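Local coordinates for manganese-containing pseudocatalase (Thermus thermophilus, PDB 2V8T), which probably catalyses the breakdown of hydrogen peroxide to water and oxygen, using two manganese ions in each subunit, at residues P20-A25 and E167-P172; A24-L29 and A79-L84; L56-D61 and L244-K249; I63-T68 and R231-F236. All blocks are in the same frame, centred on the assembly; numbering follows the deposited sequence.

Contact 1: residues P20-A25 and E167-P172; sequences PNAAAA and EMTDNP. With SO4 (sulfate ion), chain H.
The loop that joins helix 144-166 to helix 172-200 lies here against the short helix 20-26. The backbones come nearest at Ala22 and Thr169, with their CA atoms 5.9 Å apart. Helix 20-26 presents two methyl groups one turn apart. CB of Ala25 meets the methyl CE of Met168 at 3.9 Å. Met168 is extended as far as SD, and its last torsion (chi3 64°) then bends CE toward the helix. Thr169 sets OG1 in the crowded position between the backbone N and the carbonyl carbon (chi1 57°). OG1 is hydrogen-bonded to the O of Val165, and CG2 lies 4.0 Å from CB of Ala22. The two helices joined by this loop belong to the ferritin-like bundle, and Asn171 holds the N-cap position of the second. Its side chain makes no capping bond. Its OD1 rests 3.4 Å from CB of Ala22 instead. Its ND2 is bonded to OD2 of Asp19 and donates to O3 of a sulfate ion at 3.0 Å, with an N-H...O angle of 158°. That ion probably came from the crystallisation liquor and also binds N of Lys16. Ile117 of the second subunit packs on Met168, and Lys108 of that subunit packs on Ala22.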
# COMPACT_ATOMS: atom_id res chain seq x y z
N PRO A 20 -2.74 -4.52 26.25
CA PRO A 20 -2.36 -4.11 24.91
C PRO A 20 -2.73 -5.12 23.84
O PRO A 20 -3.26 -4.75 22.79
CB PRO A 20 -0.84 -3.89 25.02
CG PRO A 20 -0.65 -3.47 26.48
CD PRO A 20 -1.63 -4.37 27.23
N ASN A 21 -2.41 -6.40 24.05
CA ASN A 21 -2.68 -7.37 23.00
C ASN A 21 -4.18 -7.58 22.77
O ASN A 21 -4.61 -7.85 21.64
CB ASN A 21 -1.94 -8.68 23.22
CG ASN A 21 -0.45 -8.55 22.99
OD1 ASN A 21 0.04 -7.53 22.45
ND2 ASN A 21 0.28 -9.61 23.32
N ALA A 22 -5.01 -7.46 23.82
CA ALA A 22 -6.46 -7.46 23.59
C ALA A 22 -6.85 -6.28 22.68
O ALA A 22 -7.64 -6.45 21.74
CB ALA A 22 -7.22 -7.40 24.88
N ALA A 23 -6.32 -5.09 22.97
CA ALA A 23 -6.60 -3.93 22.13
C ALA A 23 -6.19 -4.20 20.67
O ALA A 23 -6.89 -3.82 19.73
CB ALA A 23 -5.88 -2.71 22.67
N ALA A 24 -5.01 -4.81 20.48
CA ALA A 24 -4.51 -5.10 19.13
C ALA A 24 -5.43 -6.03 18.39
O ALA A 24 -5.60 -5.89 17.17
CB ALA A 24 -3.09 -5.67 19.21
N ALA A 25 -6.04 -7.02 19.08
CA ALA A 25 -6.96 -7.93 18.43
C ALA A 25 -8.28 -7.20 18.06
O ALA A 25 -8.82 -7.36 16.98
CB ALA A 25 -7.25 -9.14 19.34
N GLU A 167 -13.51 -14.92 21.04
CA GLU A 167 -12.88 -16.14 21.51
C GLU A 167 -11.41 -15.98 21.90
O GLU A 167 -10.82 -16.91 22.47
CB GLU A 167 -13.03 -17.23 20.45
CG GLU A 167 -14.49 -17.68 20.29
CD GLU A 167 -14.58 -18.77 19.28
OE1 GLU A 167 -14.10 -18.44 18.12
OE2 GLU A 167 -15.06 -19.87 19.51
N MET A 168 -10.81 -14.81 21.59
CA MET A 168 -9.45 -14.49 21.96
C MET A 168 -9.35 -13.67 23.24
O MET A 168 -8.28 -13.63 23.83
CB MET A 168 -8.77 -13.71 20.78
CG MET A 168 -8.66 -14.51 19.50
SD MET A 168 -8.26 -13.50 18.02
CE MET A 168 -6.58 -12.88 18.45
N THR A 169 -10.39 -12.91 23.57
CA THR A 169 -10.31 -11.85 24.56
C THR A 169 -11.31 -12.17 25.67
O THR A 169 -12.49 -12.20 25.41
CB THR A 169 -10.58 -10.41 23.94
OG1 THR A 169 -11.85 -10.39 23.31
CG2 THR A 169 -9.44 -10.04 22.94
N ASP A 170 -10.87 -12.26 26.91
CA ASP A 170 -11.72 -12.46 28.03
C ASP A 170 -12.12 -11.17 28.76
O ASP A 170 -12.87 -11.23 29.72
CB ASP A 170 -11.12 -13.49 29.01
CG ASP A 170 -9.85 -13.07 29.66
OD1 ASP A 170 -9.35 -11.93 29.46
OD2 ASP A 170 -9.25 -13.90 30.40
N ASN A 171 -11.70 -10.04 28.27
CA ASN A 171 -11.92 -8.80 28.94
C ASN A 171 -13.40 -8.42 28.86
O ASN A 171 -13.94 -8.33 27.75
CB ASN A 171 -11.12 -7.67 28.26
CG ASN A 171 -9.70 -8.02 28.03
OD1 ASN A 171 -9.44 -8.75 27.04
ND2 ASN A 171 -8.80 -7.57 28.86
N PRO A 172 -14.06 -8.13 29.99
CA PRO A 172 -15.49 -7.75 29.90
C PRO A 172 -15.78 -6.61 28.97
O PRO A 172 -16.84 -6.59 28.33
CB PRO A 172 -15.86 -7.45 31.37
CG PRO A 172 -14.96 -8.42 32.14
CD PRO A 172 -13.64 -8.37 31.39
S SO4 H . -10.05 -6.96 32.47
O1 SO4 H . -8.66 -6.78 32.92
O2 SO4 H . -10.94 -6.34 33.44
O3 SO4 H . -10.23 -6.31 31.17
O4 SO4 H . -10.35 -8.39 32.34

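Contact 2: residues A24-L29 and A79-L84; sequences AAVQAL and ATINSL
Ile81 reaches out from helix 79-84 and fits between Val26 and Gln27. It meets each of them in a different way. Val26 and Ile81 point in opposite directions and slide past each other. The closest atoms are CG1 of Val26 and CG1 of Ile81, 3.6 Å apart. Val26 has CG1 anti to the backbone N (chi1 175°), which places that methyl beside the Ile81 chain. Its other methyl, CG2, faces CD1 of Leu84 at 4.2 Å. Gln27 crosses Ile81 at about a right angle. Its chain folds at chi2 (-76°) and brings the flat amide round, so that CD1 of Ile81 sits over the amide face, 3.7 Å from CD of Gln27. OE1 of Gln27 also lies 3.7 Å from CG2 of Ile81. Helix 57-85, which carries Ile81, is a long helix of the ferritin-like bundle and supplies the manganese ligands Glu70 and His73. Leu29 shares a backbone hydrogen bond with Glu36, another manganese ligand. The Gln27 amide is buried but gripped at both ends. OE1 is bonded to NE2 of His115, and NE2 to the O atoms of Leu124 and Met126. An alanine here would remove these three bonds and the flat surface under Ile81, and would probably loosen the hold of residues 24-29 on His115 and on the backbone at Leu124 and Met126. Val165 and Met177, from two further helices of the bundle, also pack on Val26.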
# COMPACT_ATOMS: atom_id res chain seq x y z
N ALA A 24 -5.01 -4.81 20.48
CA ALA A 24 -4.51 -5.10 19.13
C ALA A 24 -5.43 -6.03 18.39
O ALA A 24 -5.60 -5.89 17.17
CB ALA A 24 -3.09 -5.67 19.21
N ALA A 25 -6.04 -7.02 19.08
CA ALA A 25 -6.96 -7.93 18.43
C ALA A 25 -8.28 -7.20 18.06
O ALA A 25 -8.82 -7.36 16.98
CB ALA A 25 -7.25 -9.14 19.34
N VAL A 26 -8.78 -6.41 19.03
CA VAL A 26 -10.02 -5.67 18.81
C VAL A 26 -9.88 -4.67 17.65
O VAL A 26 -10.86 -4.36 16.98
CB VAL A 26 -10.52 -5.02 20.13
CG1 VAL A 26 -11.74 -4.14 19.87
CG2 VAL A 26 -10.86 -6.12 21.14
N GLN A 27 -8.64 -4.21 17.37
CA GLN A 27 -8.44 -3.38 16.19
C GLN A 27 -8.98 -4.02 14.91
O GLN A 27 -9.39 -3.29 14.01
CB GLN A 27 -6.97 -3.02 16.01
CG GLN A 27 -6.45 -1.93 16.94
CD GLN A 27 -6.83 -0.50 16.64
OE1 GLN A 27 -6.50 0.41 17.44
NE2 GLN A 27 -7.50 -0.22 15.53
N ALA A 28 -8.94 -5.36 14.78
CA ALA A 28 -9.51 -5.96 13.58
C ALA A 28 -10.95 -5.52 13.34
O ALA A 28 -11.41 -5.43 12.20
CB ALA A 28 -9.48 -7.50 13.66
N LEU A 29 -11.67 -5.31 14.44
CA LEU A 29 -13.09 -4.97 14.42
C LEU A 29 -13.32 -3.48 14.18
O LEU A 29 -14.46 -3.05 14.04
CB LEU A 29 -13.76 -5.40 15.73
CG LEU A 29 -13.47 -6.85 16.15
CD1 LEU A 29 -14.27 -7.18 17.40
CD2 LEU A 29 -13.77 -7.83 15.02
N ALA A 79 -13.88 3.11 21.66
CA ALA A 79 -13.97 3.23 23.12
C ALA A 79 -13.49 1.97 23.82
O ALA A 79 -12.89 2.04 24.90
CB ALA A 79 -15.39 3.58 23.55
N THR A 80 -13.78 0.81 23.23
CA THR A 80 -13.34 -0.45 23.78
C THR A 80 -11.80 -0.56 23.75
O THR A 80 -11.17 -0.91 24.74
CB THR A 80 -13.98 -1.61 22.98
OG1 THR A 80 -15.41 -1.51 23.05
CG2 THR A 80 -13.57 -2.95 23.51
N ILE A 81 -11.23 -0.25 22.59
CA ILE A 81 -9.77 -0.22 22.46
C ILE A 81 -9.16 0.76 23.43
O ILE A 81 -8.17 0.44 24.13
CB ILE A 81 -9.40 0.08 20.98
CG1 ILE A 81 -9.81 -1.09 20.10
CG2 ILE A 81 -7.94 0.44 20.85
CD1 ILE A 81 -9.91 -0.74 18.63
N ASN A 82 -9.72 1.96 23.52
CA ASN A 82 -9.18 2.97 24.41
C ASN A 82 -9.25 2.50 25.87
O ASN A 82 -8.36 2.80 26.67
CB ASN A 82 -9.87 4.29 24.21
CG ASN A 82 -9.50 4.92 22.89
OD1 ASN A 82 -8.42 4.65 22.35
ND2 ASN A 82 -10.39 5.80 22.36
N SER A 83 -10.33 1.82 26.23
CA SER A 83 -10.47 1.27 27.56
C SER A 83 -9.37 0.28 27.87
O SER A 83 -8.82 0.28 28.99
CB SER A 83 -11.84 0.59 27.72
OG SER A 83 -12.92 1.49 27.67
N LEU A 84 -9.05 -0.58 26.91
CA LEU A 84 -7.99 -1.57 27.07
C LEU A 84 -6.60 -0.95 27.10
O LEU A 84 -5.68 -1.56 27.66
CB LEU A 84 -8.10 -2.61 25.94
CG LEU A 84 -9.37 -3.47 26.00
CD1 LEU A 84 -9.59 -4.14 24.62
CD2 LEU A 84 -9.29 -4.50 27.12

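Contact 3: residues L56-D61 and L244-K249; sequences LKPYYD and LGLIWK
Residues 57-61 form the first turn of helix 57-85, with Leu56 at the N-cap position. Residues 244-246 have helical backbone angles without the regular bonds. The O of Leu244 takes both N of Ile247 and N of Trp248, the latter at 2.8 Å. The two backbones are nearest at Pro58 and Leu244, with CA atoms 6.1 Å apart. Between the segments the contact is van der Waals packing, mostly apolar. Ile247 CD1 is its hub, lying 3.5 Å from CD1 of Tyr59 and 3.5 Å from the O of Pro58. The Ile247 and Tyr59 side chains run at about a right angle to each other, and the methyl comes obliquely to the ring at CD1 and CE1. CD1 of Leu246 meets CG of the Pro58 ring at 3.8 Å, and CD2 of Leu244 lies against the O of Asp61 at 3.6 Å. Asp61 is predicted to bind calcium. Here its OD2 receives NZ of Lys57 in a 2.9 Å salt bridge, through the syn lone pair, and is also bonded to N of Asp243. Lys57 has a second acidic partner in Asp243. Tyr59 OH bonds to Ser198 on helix 172-200. Leu244 packs on strands 232-235 and 260-263, while Tyr298 of the third subunit covers Pro58 and Leu246.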
# COMPACT_ATOMS: atom_id res chain seq x y z
N LEU A 56 -36.76 4.30 -5.31
CA LEU A 56 -36.37 3.13 -4.54
C LEU A 56 -36.21 3.50 -3.05
O LEU A 56 -35.38 2.94 -2.32
CB LEU A 56 -35.09 2.49 -5.10
CG LEU A 56 -35.27 1.91 -6.51
CD1 LEU A 56 -33.92 1.67 -7.16
CD2 LEU A 56 -36.10 0.62 -6.46
N LYS A 57 -37.03 4.44 -2.60
CA LYS A 57 -36.88 5.00 -1.25
C LYS A 57 -36.79 4.01 -0.12
O LYS A 57 -35.98 4.24 0.78
CB LYS A 57 -37.99 6.05 -0.98
CG LYS A 57 -37.83 6.76 0.34
CD LYS A 57 -38.82 7.89 0.48
CE LYS A 57 -38.63 8.71 1.72
NZ LYS A 57 -38.66 7.89 2.95
N PRO A 58 -37.58 2.94 -0.07
CA PRO A 58 -37.44 2.09 1.10
C PRO A 58 -36.02 1.53 1.25
O PRO A 58 -35.50 1.38 2.39
CB PRO A 58 -38.47 0.97 0.79
CG PRO A 58 -39.52 1.68 -0.09
CD PRO A 58 -38.68 2.54 -0.96
N TYR A 59 -35.39 1.23 0.13
CA TYR A 59 -34.02 0.68 0.13
C TYR A 59 -33.00 1.75 0.43
O TYR A 59 -32.01 1.49 1.14
CB TYR A 59 -33.76 0.03 -1.25
CG TYR A 59 -34.80 -1.01 -1.59
CD1 TYR A 59 -34.76 -2.27 -1.04
CD2 TYR A 59 -35.87 -0.69 -2.43
CE1 TYR A 59 -35.78 -3.17 -1.30
CE2 TYR A 59 -36.89 -1.58 -2.68
CZ TYR A 59 -36.83 -2.85 -2.12
OH TYR A 59 -37.84 -3.73 -2.41
N TYR A 60 -33.21 2.95 -0.09
CA TYR A 60 -32.35 4.10 0.25
C TYR A 60 -32.42 4.38 1.75
O TYR A 60 -31.37 4.54 2.42
CB TYR A 60 -32.77 5.30 -0.55
CG TYR A 60 -32.02 6.56 -0.15
CD1 TYR A 60 -30.64 6.66 -0.30
CD2 TYR A 60 -32.69 7.64 0.40
CE1 TYR A 60 -29.96 7.79 0.09
CE2 TYR A 60 -32.02 8.77 0.78
CZ TYR A 60 -30.66 8.88 0.61
OH TYR A 60 -29.95 10.00 0.96
N ASP A 61 -33.62 4.43 2.31
CA ASP A 61 -33.76 4.70 3.73
C ASP A 61 -32.96 3.68 4.53
O ASP A 61 -32.29 4.02 5.51
CB ASP A 61 -35.27 4.51 4.21
CG ASP A 61 -36.19 5.71 3.86
OD1 ASP A 61 -35.73 6.68 3.17
OD2 ASP A 61 -37.37 5.64 4.31
N LEU A 244 -38.65 2.74 6.90
CA LEU A 244 -37.89 1.53 7.20
C LEU A 244 -38.76 0.30 7.39
O LEU A 244 -38.34 -0.81 7.10
CB LEU A 244 -37.03 1.75 8.45
CG LEU A 244 -35.94 2.81 8.32
CD1 LEU A 244 -35.38 3.16 9.67
CD2 LEU A 244 -34.81 2.35 7.38
N GLY A 245 -39.96 0.50 7.95
CA GLY A 245 -40.85 -0.64 8.24
C GLY A 245 -41.42 -1.28 7.02
O GLY A 245 -42.03 -2.34 7.15
N LEU A 246 -41.21 -0.74 5.83
CA LEU A 246 -41.66 -1.42 4.62
C LEU A 246 -40.82 -2.66 4.31
O LEU A 246 -41.28 -3.59 3.65
CB LEU A 246 -41.66 -0.47 3.43
CG LEU A 246 -42.61 0.73 3.58
CD1 LEU A 246 -42.52 1.60 2.32
CD2 LEU A 246 -44.05 0.28 3.93
N ILE A 247 -39.55 -2.64 4.77
CA ILE A 247 -38.63 -3.77 4.64
C ILE A 247 -38.43 -4.43 5.99
O ILE A 247 -38.38 -5.67 6.09
CB ILE A 247 -37.28 -3.33 4.02
CG1 ILE A 247 -37.47 -2.79 2.61
CG2 ILE A 247 -36.27 -4.48 4.07
CD1 ILE A 247 -36.24 -2.03 2.08
N TRP A 248 -38.21 -3.62 7.04
CA TRP A 248 -37.97 -4.14 8.38
C TRP A 248 -39.30 -4.47 9.06
O TRP A 248 -39.90 -3.63 9.76
CB TRP A 248 -37.13 -3.17 9.22
CG TRP A 248 -36.69 -3.76 10.51
CD1 TRP A 248 -37.11 -3.39 11.76
CD2 TRP A 248 -35.82 -4.85 10.68
NE1 TRP A 248 -36.50 -4.16 12.71
CE2 TRP A 248 -35.70 -5.09 12.08
CE3 TRP A 248 -35.11 -5.70 9.80
CZ2 TRP A 248 -34.95 -6.13 12.59
CZ3 TRP A 248 -34.39 -6.76 10.33
CH2 TRP A 248 -34.30 -6.97 11.72
N LYS A 249 -39.78 -5.65 8.75
CA LYS A 249 -41.06 -6.18 9.19
C LYS A 249 -40.97 -7.68 9.14
O LYS A 249 -40.04 -8.25 8.54
CB LYS A 249 -42.22 -5.66 8.33
CG LYS A 249 -42.18 -6.14 6.91
CD LYS A 249 -43.34 -5.67 6.08
CE LYS A 249 -43.41 -6.35 4.69
NZ LYS A 249 -42.16 -6.27 3.75

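Contact 4: residues I63-T68 and R231-F236; sequences IANIAT and RNLYRF
Helix 63-68 crosses strand 232-235 almost at right angles (91°), with 8.9 Å between the axes. The tight part is Asn65, with Thr68 beside it. The CG of Asn65 is anti to the backbone N (chi1 -175°), so the amide extends to the strand edge and bonds to it twice. ND2 donates to the O of Tyr234 at 2.8 Å, nearly straight (172°) and in the amide plane. OD1 accepts N of Phe236 at 2.9 Å on a lone pair. The amide thus pairs as a neighbouring strand would, while strand 260-263 bonds to Leu233 and Arg235. CG2 of Thr68 packs on CB of Phe236 at 3.7 Å, and its OG1 turns back to the O of Ala64.

A water bridges OD1 of Asn65 and the O of Phe236 on the Thr68 side, donating to them at 2.9 and 2.8 Å. The looser touch is CG1 of Ile66 on CD1 of Leu233, at 4.2 Å. Ile66 also packs on the manganese ligand His188.

A leucine in place of Asn65 would lose both amide bonds and the OD1 bond to the water, and would probably leave buried backbone groups of Tyr234 and Phe236 poorly paired. With OD1 taking two donors and ND2 held in plane, the amide has little freedom to rotate, so it probably fixes the position of the strand on the helix.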
# COMPACT_ATOMS: atom_id res chain seq x y z
N ILE A 63 -30.26 1.79 3.70
CA ILE A 63 -28.80 1.94 3.63
C ILE A 63 -28.36 3.22 4.31
O ILE A 63 -27.36 3.25 5.05
CB ILE A 63 -28.32 1.85 2.15
CG1 ILE A 63 -28.62 0.45 1.56
CG2 ILE A 63 -26.81 2.17 2.05
CD1 ILE A 63 -28.29 0.35 0.04
N ALA A 64 -29.08 4.34 4.08
CA ALA A 64 -28.71 5.60 4.67
C ALA A 64 -28.76 5.53 6.20
O ALA A 64 -27.92 6.13 6.90
CB ALA A 64 -29.59 6.72 4.15
N ASN A 65 -29.78 4.86 6.73
CA ASN A 65 -29.96 4.77 8.16
C ASN A 65 -28.96 3.81 8.82
O ASN A 65 -28.40 4.12 9.87
CB ASN A 65 -31.39 4.33 8.48
CG ASN A 65 -31.65 4.34 9.94
OD1 ASN A 65 -31.67 5.40 10.58
ND2 ASN A 65 -31.85 3.17 10.52
N ILE A 66 -28.73 2.64 8.21
CA ILE A 66 -27.75 1.72 8.77
C ILE A 66 -26.36 2.36 8.74
O ILE A 66 -25.59 2.22 9.70
CB ILE A 66 -27.82 0.33 8.15
CG1 ILE A 66 -29.16 -0.32 8.48
CG2 ILE A 66 -26.66 -0.54 8.64
CD1 ILE A 66 -29.39 -1.67 7.79
N ALA A 67 -26.03 3.12 7.68
CA ALA A 67 -24.76 3.84 7.66
C ALA A 67 -24.61 4.69 8.93
O ALA A 67 -23.54 4.78 9.53
CB ALA A 67 -24.67 4.74 6.44
N THR A 68 -25.69 5.40 9.29
CA THR A 68 -25.65 6.27 10.46
C THR A 68 -25.40 5.47 11.73
O THR A 68 -24.65 5.88 12.61
CB THR A 68 -26.94 7.09 10.55
OG1 THR A 68 -27.15 7.72 9.29
CG2 THR A 68 -26.83 8.15 11.63
N ARG A 231 -34.72 -7.26 17.71
CA ARG A 231 -35.92 -6.86 16.99
C ARG A 231 -35.79 -5.45 16.45
O ARG A 231 -36.61 -5.07 15.61
CB ARG A 231 -37.14 -6.91 17.93
CG ARG A 231 -37.37 -8.29 18.49
CD ARG A 231 -38.61 -8.41 19.28
NE ARG A 231 -38.74 -9.78 19.77
CZ ARG A 231 -38.45 -10.11 21.02
NH1 ARG A 231 -38.24 -9.13 21.95
NH2 ARG A 231 -38.38 -11.40 21.39
N ASN A 232 -34.86 -4.65 16.97
CA ASN A 232 -34.95 -3.21 16.83
C ASN A 232 -34.11 -2.67 15.70
O ASN A 232 -32.88 -2.85 15.67
CB ASN A 232 -34.46 -2.55 18.13
CG ASN A 232 -35.33 -2.87 19.31
OD1 ASN A 232 -36.46 -3.35 19.15
ND2 ASN A 232 -34.80 -2.60 20.51
N LEU A 233 -34.74 -1.94 14.80
CA LEU A 233 -34.03 -1.10 13.83
C LEU A 233 -34.33 0.32 14.24
O LEU A 233 -35.48 0.79 14.12
CB LEU A 233 -34.45 -1.39 12.39
CG LEU A 233 -33.59 -0.73 11.33
CD1 LEU A 233 -32.17 -1.34 11.29
CD2 LEU A 233 -34.24 -0.87 9.96
N TYR A 234 -33.36 1.02 14.84
CA TYR A 234 -33.53 2.39 15.29
C TYR A 234 -33.44 3.33 14.10
O TYR A 234 -32.53 3.19 13.27
CB TYR A 234 -32.46 2.76 16.30
CG TYR A 234 -32.40 1.87 17.51
CD1 TYR A 234 -31.56 0.75 17.57
CD2 TYR A 234 -33.21 2.10 18.61
CE1 TYR A 234 -31.55 -0.09 18.65
CE2 TYR A 234 -33.21 1.28 19.70
CZ TYR A 234 -32.41 0.14 19.73
OH TYR A 234 -32.40 -0.72 20.81
N ARG A 235 -34.32 4.32 14.07
CA ARG A 235 -34.32 5.37 13.07
C ARG A 235 -33.45 6.51 13.61
O ARG A 235 -33.90 7.31 14.46
CB ARG A 235 -35.75 5.83 12.77
CG ARG A 235 -35.82 6.81 11.63
CD ARG A 235 -37.26 7.28 11.33
NE ARG A 235 -37.81 8.13 12.37
CZ ARG A 235 -37.58 9.46 12.47
NH1 ARG A 235 -36.99 10.12 11.49
NH2 ARG A 235 -37.99 10.12 13.55
N PHE A 236 -32.20 6.58 13.15
CA PHE A 236 -31.21 7.52 13.64
C PHE A 236 -31.33 8.86 12.86
O PHE A 236 -30.42 9.28 12.18
CB PHE A 236 -29.79 6.96 13.50
CG PHE A 236 -29.43 5.90 14.51
CD1 PHE A 236 -28.86 6.28 15.73
CD2 PHE A 236 -29.55 4.53 14.25
CE1 PHE A 236 -28.45 5.34 16.66
CE2 PHE A 236 -29.15 3.61 15.19
CZ PHE A 236 -28.60 3.99 16.38
O HOH W 1 -30.07 7.76 9.84

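All four contacts are largely buried, but they fall into two groups in the subunit. Contacts 1 and 2 share Ala24 and Ala25 on helix 20-26, and Leu84 of contact 2 packs on Ala22, Ala23 and Asn171 of contact 1. Contacts 3 and 4 lie on the other side of the chain's centre from contact 1. They touch through Trp248, which bonds to Arg231, and both reach the third subunit. Helix 57-85 runs through contacts 2, 3 and 4. Contacts 1, 2 and 3 rely on van der Waals packing without hydrogen bonds between their segments, whereas contact 4 is held by amide-to-backbone bonds. Contact 3 is farthest out, its centre about 23 Å from the chain centre, and contact 2 is innermost, about 10 Å.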